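Side-chain contacts in glycoside Hydrolase (Bacteroides plebeius, PDB 5T3B), which probably hydrolyses glycosidic bonds in a polysaccharide, as a family 50 glycoside hydrolase from a subfamily enriched in human gut Bacteroidetes: residues I205-Q210 with I216-Y221; N262-R267 with N304-I309; L269-S272 with P277-I280; K313-I318 with S335-L340. All blocks are in the same frame, centred on the assembly; numbering follows the deposited sequence.

Contact 1 (I205-Q210 with I216-Y221); sequences ISYPGQ and IGLVFY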
# COMPACT_ATOMS: atom_id res chain seq x y z
N ILE A 205 -1.55 -0.62 -29.72
CA ILE A 205 -1.94 -1.99 -29.77
C ILE A 205 -3.12 -2.24 -28.83
O ILE A 205 -3.55 -1.36 -28.13
CB ILE A 205 -0.75 -2.90 -29.44
CG1 ILE A 205 -0.19 -2.64 -28.01
CG2 ILE A 205 0.35 -2.76 -30.50
CD1 ILE A 205 0.93 -3.57 -27.60
N SER A 206 -3.65 -3.46 -28.93
CA SER A 206 -4.70 -3.91 -28.04
C SER A 206 -4.09 -4.70 -26.90
O SER A 206 -2.96 -5.22 -27.00
CB SER A 206 -5.64 -4.86 -28.77
OG SER A 206 -6.37 -4.22 -29.81
N TYR A 207 -4.86 -4.83 -25.82
CA TYR A 207 -4.48 -5.78 -24.77
C TYR A 207 -4.46 -7.22 -25.34
O TYR A 207 -5.18 -7.57 -26.27
CB TYR A 207 -5.45 -5.74 -23.60
CG TYR A 207 -5.33 -4.45 -22.82
CD1 TYR A 207 -4.14 -4.13 -22.16
CD2 TYR A 207 -6.39 -3.56 -22.68
CE1 TYR A 207 -4.03 -3.01 -21.37
CE2 TYR A 207 -6.24 -2.39 -21.91
CZ TYR A 207 -5.05 -2.14 -21.26
OH TYR A 207 -4.85 -1.02 -20.49
N PRO A 208 -3.58 -8.07 -24.80
CA PRO A 208 -3.60 -9.48 -25.26
C PRO A 208 -4.95 -10.14 -25.14
O PRO A 208 -5.63 -9.95 -24.16
CB PRO A 208 -2.62 -10.17 -24.28
CG PRO A 208 -1.72 -9.04 -23.79
CD PRO A 208 -2.68 -7.86 -23.64
N GLY A 209 -5.35 -10.84 -26.21
CA GLY A 209 -6.68 -11.45 -26.25
C GLY A 209 -7.84 -10.50 -26.16
O GLY A 209 -8.96 -10.92 -25.86
N GLN A 210 -7.57 -9.24 -26.46
CA GLN A 210 -8.56 -8.15 -26.26
C GLN A 210 -9.06 -8.07 -24.83
O GLN A 210 -10.13 -7.51 -24.60
CB GLN A 210 -9.77 -8.21 -27.20
CG GLN A 210 -9.49 -8.22 -28.68
CD GLN A 210 -8.66 -7.05 -29.15
OE1 GLN A 210 -8.95 -5.88 -28.87
NE2 GLN A 210 -7.58 -7.35 -29.80
N ILE A 216 -0.73 -7.94 -18.19
CA ILE A 216 0.61 -8.25 -17.83
C ILE A 216 1.38 -8.94 -18.98
O ILE A 216 2.61 -8.85 -19.03
CB ILE A 216 0.67 -9.13 -16.57
CG1 ILE A 216 2.11 -9.25 -16.00
CG2 ILE A 216 0.05 -10.47 -16.78
CD1 ILE A 216 2.75 -7.94 -15.59
N GLY A 217 0.68 -9.58 -19.91
CA GLY A 217 1.34 -10.18 -21.03
C GLY A 217 2.05 -9.21 -21.97
O GLY A 217 2.88 -9.62 -22.80
N LEU A 218 1.77 -7.91 -21.81
CA LEU A 218 2.47 -6.90 -22.57
C LEU A 218 3.99 -6.85 -22.31
O LEU A 218 4.76 -6.37 -23.14
CB LEU A 218 1.87 -5.54 -22.31
CG LEU A 218 0.48 -5.31 -22.85
CD1 LEU A 218 -0.15 -4.07 -22.25
CD2 LEU A 218 0.45 -5.26 -24.36
N VAL A 219 4.41 -7.45 -21.17
CA VAL A 219 5.85 -7.46 -20.90
C VAL A 219 6.63 -8.33 -21.90
O VAL A 219 7.84 -8.16 -22.00
CB VAL A 219 6.17 -7.94 -19.49
CG1 VAL A 219 5.50 -7.07 -18.46
CG2 VAL A 219 5.79 -9.41 -19.25
N PHE A 220 5.94 -9.14 -22.67
CA PHE A 220 6.59 -9.94 -23.70
C PHE A 220 6.61 -9.29 -25.05
O PHE A 220 7.18 -9.86 -26.01
CB PHE A 220 5.91 -11.29 -23.81
CG PHE A 220 5.94 -12.09 -22.52
CD1 PHE A 220 7.13 -12.65 -22.07
CD2 PHE A 220 4.78 -12.27 -21.74
CE1 PHE A 220 7.18 -13.35 -20.90
CE2 PHE A 220 4.86 -12.97 -20.56
CZ PHE A 220 6.05 -13.52 -20.15
N TYR A 221 5.97 -8.12 -25.16
CA TYR A 221 5.89 -7.45 -26.45
C TYR A 221 7.17 -6.69 -26.75
O TYR A 221 7.88 -6.22 -25.84
CB TYR A 221 4.68 -6.51 -26.48
CG TYR A 221 3.33 -7.17 -26.64
CD1 TYR A 221 2.92 -8.22 -25.85
CD2 TYR A 221 2.46 -6.71 -27.63
CE1 TYR A 221 1.66 -8.81 -26.03
CE2 TYR A 221 1.23 -7.30 -27.83
CZ TYR A 221 0.81 -8.33 -27.03
OH TYR A 221 -0.39 -8.95 -27.19
O HOH W 1 -2.38 -7.38 -28.47
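Ile205 reaches Leu218 with CG1 set between its backbone N and carbonyl carbon (chi1 61°), which carries CD1 across the gap; in Leu218, CG sits opposite its own carbonyl carbon (chi1 -68°), which brings CD2 to that methyl while CD1 turns to Tyr207. The two segments belong to one long loop between helix 195-203 and helix 224-232, whose second half includes a 3-10 segment that runs through 216-220 before Tyr221. The small apolar core is divided among the branches. CD1 of Ile205 lies 3.7 Å from CD2 of Leu218 and 3.5 Å from CD2 of Tyr221, the isoleucine running alongside each of them in the reverse sense. The other Leu218 methyl, CD1, approaches the Tyr207 ring at 4.0 Å from Tyr207 CD1. Pro208 then wedges in almost at right angles to Leu218, its CD 4.1 Å from Leu218 CD2 and its CG turned toward the phenol end of Tyr221. Leu218 CD2 is therefore shared: besides Ile205 and Pro208, it rests over the centre of the Tyr221 ring from its own segment. Outside the pair of segments, Tyr207 and Leu218 both touch Lys200 of helix 195-203, and Pro208 touches Asp276, which also accepts a weak hydrogen bond from Tyr221 OH. The direct contacts are mostly apolar, and one water adds a polar link: it donates to Ser206 O at 2.7 Å and lies 2.8 Å from Tyr221 OH.

Contact 2 (N262-R267 with N304-I309); sequences NRLLDR and NEFAGI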
# COMPACT_ATOMS: atom_id res chain seq x y z
N ASN A 262 -9.50 -18.09 -12.50
CA ASN A 262 -8.80 -18.04 -13.74
C ASN A 262 -7.30 -17.89 -13.60
O ASN A 262 -6.77 -16.80 -13.30
CB ASN A 262 -9.32 -16.86 -14.55
CG ASN A 262 -10.51 -17.20 -15.47
OD1 ASN A 262 -11.47 -16.49 -15.40
ND2 ASN A 262 -10.42 -18.21 -16.36
N ARG A 263 -6.62 -18.98 -13.84
CA ARG A 263 -5.19 -18.90 -13.81
C ARG A 263 -4.64 -18.15 -15.04
O ARG A 263 -5.13 -18.27 -16.17
CB ARG A 263 -4.65 -20.26 -13.83
CG ARG A 263 -4.99 -21.02 -12.60
CD ARG A 263 -4.24 -22.34 -12.49
NE ARG A 263 -4.50 -23.24 -13.61
CZ ARG A 263 -4.33 -24.57 -13.60
NH1 ARG A 263 -3.90 -25.26 -12.52
NH2 ARG A 263 -4.58 -25.21 -14.72
N LEU A 264 -3.55 -17.46 -14.82
CA LEU A 264 -2.90 -16.66 -15.84
C LEU A 264 -2.41 -17.50 -17.00
O LEU A 264 -2.67 -17.20 -18.17
CB LEU A 264 -1.75 -15.82 -15.25
CG LEU A 264 -1.18 -14.79 -16.19
CD1 LEU A 264 -2.11 -13.63 -16.45
CD2 LEU A 264 0.12 -14.26 -15.63
N LEU A 265 -1.70 -18.55 -16.67
CA LEU A 265 -1.06 -19.38 -17.70
C LEU A 265 -2.13 -20.05 -18.57
O LEU A 265 -2.03 -20.00 -19.81
CB LEU A 265 -0.11 -20.41 -17.08
CG LEU A 265 0.61 -21.38 -17.99
CD1 LEU A 265 1.31 -20.63 -19.11
CD2 LEU A 265 1.57 -22.21 -17.15
N ASP A 266 -3.21 -20.54 -17.98
CA ASP A 266 -4.32 -21.10 -18.75
C ASP A 266 -4.91 -20.10 -19.75
O ASP A 266 -5.10 -20.40 -20.94
CB ASP A 266 -5.47 -21.53 -17.86
CG ASP A 266 -5.16 -22.74 -17.01
OD1 ASP A 266 -4.06 -23.29 -17.06
OD2 ASP A 266 -6.07 -23.12 -16.25
N ARG A 267 -5.14 -18.88 -19.26
CA ARG A 267 -5.72 -17.85 -20.12
C ARG A 267 -4.75 -17.45 -21.27
O ARG A 267 -5.21 -17.26 -22.39
CB ARG A 267 -6.18 -16.59 -19.34
CG ARG A 267 -7.57 -16.71 -18.69
CD ARG A 267 -7.91 -15.55 -17.72
NE ARG A 267 -6.92 -15.43 -16.60
CZ ARG A 267 -6.66 -14.32 -15.92
NH1 ARG A 267 -7.25 -13.20 -16.17
NH2 ARG A 267 -5.83 -14.38 -14.92
N ASN A 304 1.96 -20.60 -11.20
CA ASN A 304 2.56 -19.68 -10.26
C ASN A 304 3.93 -19.29 -10.72
O ASN A 304 4.29 -18.11 -10.64
CB ASN A 304 2.57 -20.25 -8.86
CG ASN A 304 1.19 -20.31 -8.26
OD1 ASN A 304 0.23 -19.71 -8.76
ND2 ASN A 304 1.05 -21.16 -7.28
N GLU A 305 4.74 -20.26 -11.19
CA GLU A 305 6.04 -19.95 -11.73
C GLU A 305 5.98 -19.04 -12.93
O GLU A 305 6.74 -18.07 -13.04
CB GLU A 305 6.78 -21.24 -12.11
CG GLU A 305 8.20 -20.95 -12.50
CD GLU A 305 9.01 -22.19 -12.82
OE1 GLU A 305 8.49 -23.31 -12.65
OE2 GLU A 305 10.18 -22.01 -13.29
N PHE A 306 5.04 -19.31 -13.84
CA PHE A 306 4.89 -18.46 -15.02
C PHE A 306 4.51 -17.03 -14.64
O PHE A 306 5.05 -16.08 -15.20
CB PHE A 306 3.87 -19.05 -16.01
CG PHE A 306 3.69 -18.22 -17.23
CD1 PHE A 306 4.66 -18.17 -18.19
CD2 PHE A 306 2.57 -17.44 -17.36
CE1 PHE A 306 4.49 -17.32 -19.29
CE2 PHE A 306 2.41 -16.58 -18.41
CZ PHE A 306 3.34 -16.54 -19.42
N ALA A 307 3.56 -16.89 -13.70
CA ALA A 307 3.23 -15.57 -13.21
C ALA A 307 4.46 -14.84 -12.65
O ALA A 307 4.61 -13.64 -12.80
CB ALA A 307 2.09 -15.69 -12.18
N GLY A 308 5.31 -15.58 -11.94
CA GLY A 308 6.57 -15.05 -11.46
C GLY A 308 7.50 -14.54 -12.55
O GLY A 308 8.18 -13.54 -12.39
N ILE A 309 7.58 -15.27 -13.68
CA ILE A 309 8.36 -14.84 -14.83
C ILE A 309 7.80 -13.54 -15.39
O ILE A 309 8.55 -12.59 -15.69
CB ILE A 309 8.42 -15.93 -15.95
CG1 ILE A 309 9.27 -17.09 -15.42
CG2 ILE A 309 8.91 -15.34 -17.24
CD1 ILE A 309 9.11 -18.31 -16.24
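Leu265 lays its CD1 methyl over one face of the Phe306 ring, and this CH-pi contact is the tight part of a junction between helix 264-269 and helix 300-324. CD1 stands 4.0 Å from the centroid of the Phe306 ring, 19° off the normal and shifted toward the CG-CD2 rim. Both side chains leave their helices with CG opposite the backbone N (chi1 178° for Leu265, 180° for Phe306), which brings the Leu265 methyl over the Phe306 ring. Leu264 fits more loosely alongside: its CD2 is 4.3 Å from Phe306 CE2 and 4.2 Å from Ala307 CB. Phe268 and Phe285 also meet the Phe306 ring, so it sits in an aromatic cluster.

The partly exposed flank of helix 264-269 is polar instead. Arg263, just before the helix, holds Asp266 side-on through NE and NH2; the salt bridge measures 3.0 Å from Arg263 NH2 to Asp266 OD2, and OD2 also receives NE from above the carboxylate plane. Arg263 NH1 reaches Asp300, at the start of helix 300-324. The chemistry divides accordingly: dispersion joins the buried side chains of the two segments, while the charges pair at the margin, around the N-cap residue Arg263 and the first turn of helix 264-269.

Contact 3 (L269-S272 with P277-I280); sequences LKIS and PAYI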
# COMPACT_ATOMS: atom_id res chain seq x y z
N LEU A 269 -2.60 -19.39 -22.70
CA LEU A 269 -2.57 -20.51 -23.67
C LEU A 269 -3.80 -20.55 -24.53
O LEU A 269 -3.77 -21.17 -25.61
CB LEU A 269 -2.34 -21.83 -22.95
CG LEU A 269 -0.92 -22.06 -22.35
CD1 LEU A 269 -0.92 -23.28 -21.44
CD2 LEU A 269 0.12 -22.14 -23.42
N LYS A 270 -4.91 -20.01 -23.99
CA LYS A 270 -6.18 -19.97 -24.73
C LYS A 270 -6.41 -18.70 -25.59
O LYS A 270 -7.41 -18.57 -26.26
CB LYS A 270 -7.35 -20.23 -23.76
CG LYS A 270 -7.37 -21.58 -23.08
CD LYS A 270 -7.50 -22.74 -24.07
CE LYS A 270 -8.32 -23.90 -23.53
NZ LYS A 270 -8.69 -24.76 -24.68
N ILE A 271 -5.42 -17.81 -25.62
CA ILE A 271 -5.49 -16.62 -26.49
C ILE A 271 -5.63 -17.12 -27.93
O ILE A 271 -4.88 -17.99 -28.35
CB ILE A 271 -4.25 -15.73 -26.35
CG1 ILE A 271 -4.23 -15.04 -24.97
CG2 ILE A 271 -4.25 -14.69 -27.43
CD1 ILE A 271 -2.91 -14.37 -24.72
N SER A 272 -6.62 -16.59 -28.66
CA SER A 272 -6.93 -17.12 -30.02
C SER A 272 -5.88 -16.87 -31.04
O SER A 272 -5.60 -17.73 -31.83
CB SER A 272 -8.19 -16.51 -30.59
OG SER A 272 -9.21 -16.65 -29.66
N PRO A 277 2.44 -12.19 -28.64
CA PRO A 277 3.62 -12.49 -27.82
C PRO A 277 3.29 -13.16 -26.46
O PRO A 277 4.11 -13.95 -25.95
CB PRO A 277 4.31 -11.15 -27.66
CG PRO A 277 3.95 -10.46 -28.99
CD PRO A 277 2.50 -10.82 -29.15
N ALA A 278 2.15 -12.82 -25.87
CA ALA A 278 1.75 -13.45 -24.60
C ALA A 278 1.47 -14.94 -24.77
O ALA A 278 1.91 -15.73 -23.92
CB ALA A 278 0.53 -12.75 -24.01
N TYR A 279 0.79 -15.32 -25.87
CA TYR A 279 0.61 -16.72 -26.15
C TYR A 279 1.97 -17.39 -26.38
O TYR A 279 2.27 -18.47 -25.84
CB TYR A 279 -0.30 -16.92 -27.38
CG TYR A 279 -0.22 -18.40 -27.76
CD1 TYR A 279 -0.94 -19.36 -27.03
CD2 TYR A 279 0.63 -18.83 -28.77
CE1 TYR A 279 -0.80 -20.70 -27.27
CE2 TYR A 279 0.78 -20.19 -29.02
CZ TYR A 279 0.05 -21.12 -28.28
OH TYR A 279 0.21 -22.45 -28.51
N ILE A 280 2.77 -16.75 -27.23
CA ILE A 280 4.08 -17.31 -27.59
C ILE A 280 4.92 -17.64 -26.33
O ILE A 280 5.52 -18.71 -26.17
CB ILE A 280 4.82 -16.43 -28.59
CG1 ILE A 280 4.03 -16.39 -29.95
CG2 ILE A 280 6.29 -16.84 -28.73
CD1 ILE A 280 4.48 -15.27 -30.88
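Tyr279 stands against Leu269 and Ile271 from the first turn of helix 277-288, facing the end of helix 264-269 across the short loop between these two consecutive helices. Its CB lies 4.3 Å from Ile271 CB, where the two side chains pass close to their roots. From there CG is thrown opposite the backbone N (chi1 169°), which sets the CD1-CE1 edge of the ring against Leu269. CD1 comes 3.6 Å from Leu269 O, and next along the same edge CE1 approaches still closer, 3.4 Å from Leu269 O. The carbonyl lies near the ring plane, so it is the C-H edge, with its slight positive character, that faces the oxygen rather than the pi cloud. CE1 also meets the Leu269 side chain, 4.2 Å from Leu269 CD2. The OH at the tip makes no close approach to either Leu269 or Ile271.

Ile271 fills the other end of the contact. Its CD1 packs 3.9 Å from Ala278 CB and 4.0 Å from Tyr279 N, which presses the isoleucine onto the opening turn of the helix. Lys274 NZ donates to Ile271 O and, weakly, to Leu269 O, so one ammonium gathers two carbonyls of the connection. Asp276 OD1 accepts from Ala278 N at the head of the helix. In the wider fold, Leu269 continues the join along helix 277-288, touching Ala282 and Met286, and packs on Val298 in the loop that leads to helix 300-324; Pro277, at the start of the same helix, leans on Tyr221 in the loop before helix 224-232.

Contact 4 (K313-I318 with S335-L340); sequences KYYSAI and SRLHSL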
# COMPACT_ATOMS: atom_id res chain seq x y z
N LYS A 313 9.84 -9.91 -15.49
CA LYS A 313 10.02 -9.06 -16.65
C LYS A 313 9.43 -7.65 -16.42
O LYS A 313 9.95 -6.65 -16.90
CB LYS A 313 9.43 -9.70 -17.91
CG LYS A 313 10.19 -10.92 -18.37
CD LYS A 313 9.70 -11.33 -19.73
CE LYS A 313 10.28 -10.44 -20.81
NZ LYS A 313 11.80 -10.43 -20.96
N TYR A 314 8.32 -7.61 -15.67
CA TYR A 314 7.67 -6.36 -15.33
C TYR A 314 8.56 -5.50 -14.42
O TYR A 314 8.94 -4.38 -14.75
CB TYR A 314 6.31 -6.69 -14.73
CG TYR A 314 5.55 -5.46 -14.33
CD1 TYR A 314 4.85 -4.71 -15.27
CD2 TYR A 314 5.59 -4.99 -13.02
CE1 TYR A 314 4.18 -3.56 -14.93
CE2 TYR A 314 4.89 -3.85 -12.67
CZ TYR A 314 4.25 -3.11 -13.63
OH TYR A 314 3.58 -1.98 -13.27
N TYR A 315 8.84 -6.05 -13.23
CA TYR A 315 9.54 -5.28 -12.22
C TYR A 315 10.97 -4.94 -12.63
O TYR A 315 11.44 -3.82 -12.34
CB TYR A 315 9.54 -6.02 -10.89
CG TYR A 315 8.20 -6.12 -10.17
CD1 TYR A 315 7.39 -5.00 -9.95
CD2 TYR A 315 7.76 -7.34 -9.71
CE1 TYR A 315 6.24 -5.13 -9.21
CE2 TYR A 315 6.61 -7.46 -8.97
CZ TYR A 315 5.85 -6.35 -8.74
OH TYR A 315 4.66 -6.49 -8.00
N SER A 316 11.66 -5.85 -13.31
CA SER A 316 13.00 -5.56 -13.68
C SER A 316 13.08 -4.46 -14.71
O SER A 316 13.97 -3.59 -14.64
CB SER A 316 13.69 -6.84 -14.14
OG SER A 316 13.14 -7.30 -15.40
N ALA A 317 12.14 -4.42 -15.66
CA ALA A 317 12.14 -3.35 -16.63
C ALA A 317 12.01 -1.98 -15.95
O ALA A 317 12.63 -1.01 -16.35
CB ALA A 317 11.00 -3.51 -17.62
N ILE A 318 11.13 -1.90 -14.95
CA ILE A 318 10.87 -0.64 -14.31
C ILE A 318 12.06 -0.21 -13.42
O ILE A 318 12.50 0.92 -13.44
CB ILE A 318 9.52 -0.70 -13.60
CG1 ILE A 318 8.42 -0.88 -14.69
CG2 ILE A 318 9.31 0.59 -12.79
CD1 ILE A 318 7.07 -1.31 -14.14
N SER A 335 3.81 -2.46 -7.50
CA SER A 335 2.56 -2.49 -8.28
C SER A 335 1.30 -2.80 -7.47
O SER A 335 0.26 -2.97 -8.07
CB SER A 335 2.65 -3.56 -9.39
OG SER A 335 2.65 -4.87 -8.87
N ARG A 336 1.39 -2.78 -6.14
CA ARG A 336 0.19 -2.86 -5.30
C ARG A 336 -0.50 -4.21 -5.51
O ARG A 336 -1.56 -4.32 -6.08
CB ARG A 336 -0.69 -1.65 -5.51
CG ARG A 336 0.06 -0.34 -5.47
CD ARG A 336 -0.71 0.84 -6.02
NE ARG A 336 -1.90 1.10 -5.24
CZ ARG A 336 -1.88 1.79 -4.11
NH1 ARG A 336 -3.00 1.92 -3.39
NH2 ARG A 336 -0.81 2.43 -3.71
N LEU A 337 0.22 -5.25 -5.06
CA LEU A 337 -0.24 -6.63 -5.23
C LEU A 337 -1.44 -6.84 -4.38
O LEU A 337 -1.63 -6.22 -3.34
CB LEU A 337 0.90 -7.60 -4.80
CG LEU A 337 2.14 -7.57 -5.73
CD1 LEU A 337 3.31 -8.19 -5.02
CD2 LEU A 337 1.84 -8.30 -7.03
N HIS A 338 -2.29 -7.80 -4.79
CA HIS A 338 -3.55 -8.02 -4.12
C HIS A 338 -3.95 -9.47 -4.28
O HIS A 338 -3.18 -10.28 -4.80
CB HIS A 338 -4.63 -7.05 -4.63
CG HIS A 338 -5.16 -7.43 -5.96
ND1 HIS A 338 -4.36 -7.77 -7.01
CD2 HIS A 338 -6.44 -7.50 -6.40
CE1 HIS A 338 -5.11 -8.09 -8.05
NE2 HIS A 338 -6.38 -7.93 -7.70
N SER A 339 -5.17 -9.81 -3.84
CA SER A 339 -5.83 -11.05 -4.27
C SER A 339 -4.91 -12.25 -4.08
O SER A 339 -4.23 -12.41 -3.05
CB SER A 339 -6.40 -10.84 -5.74
OG SER A 339 -7.04 -11.99 -6.28
N LEU A 340 -4.90 -13.09 -5.11
CA LEU A 340 -3.99 -14.26 -5.14
C LEU A 340 -2.51 -13.90 -5.40
O LEU A 340 -1.63 -14.53 -4.81
CB LEU A 340 -4.48 -15.29 -6.13
CG LEU A 340 -5.84 -15.86 -5.92
CD1 LEU A 340 -6.17 -16.85 -6.99
CD2 LEU A 340 -5.86 -16.53 -4.60
O HOH W 2 4.43 -4.54 -5.45
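Tyr315 and Ser335 join hydroxyls: Tyr315 OH is 2.7 Å from Ser335 OG in a hydrogen bond that could run either way. Ser335 makes this reach with OG set between its backbone N and carbonyl carbon (chi1 69°), while its CB rests between two rings, 3.9 Å from Tyr315 CE1 and 4.0 Å from Tyr314 CE2. Leu337 points back at Tyr315, its CD2 3.5 Å from Tyr315 OH. A water completes this first shell, 3.2 Å from Tyr315 OH and accepting from Ser335 N at 3.0 Å. The buried phenol oxygen thus has two polar partners and an apolar wall.

Next come the groups that hold these in place. Ile318 CD1 covers one face of the Tyr314 ring from a turn further on, and Tyr314 OH is bound by Asp252 and Ser251. Arg336, between the two contact residues, turns away to form a salt bridge with Glu389 and a cation-pi contact with Phe250. Further out, the backbone of Leu337 bonds to Ser359 and Asn361 of strand 358-361, while helix 345-354 packs on both Leu337 and Tyr315; the contact therefore joins helix 300-324 to strand 358-361 and helix 345-354.

How the contacts relate
From the N terminus, contact 1 comes first and folds the loop between helix 195-203 and helix 224-232 upon itself. Contact 2 then brings helix 264-269 against helix 300-324, closing a span of 36 residues, and within that span lies contact 3, the short turn into helix 277-288. Contact 4 follows in series, using the later part of helix 300-324 and the loop beyond it; none of the four cross. Contact 1 is the hub: Ile216 meets Leu264, Phe220 meets Phe306 and Lys313, and Gly217 meets Ala278. Contacts 3 and 4 stay apart, with nearest atoms about 9 Å from each other, and helix 300-324 runs through contacts 2 and 4.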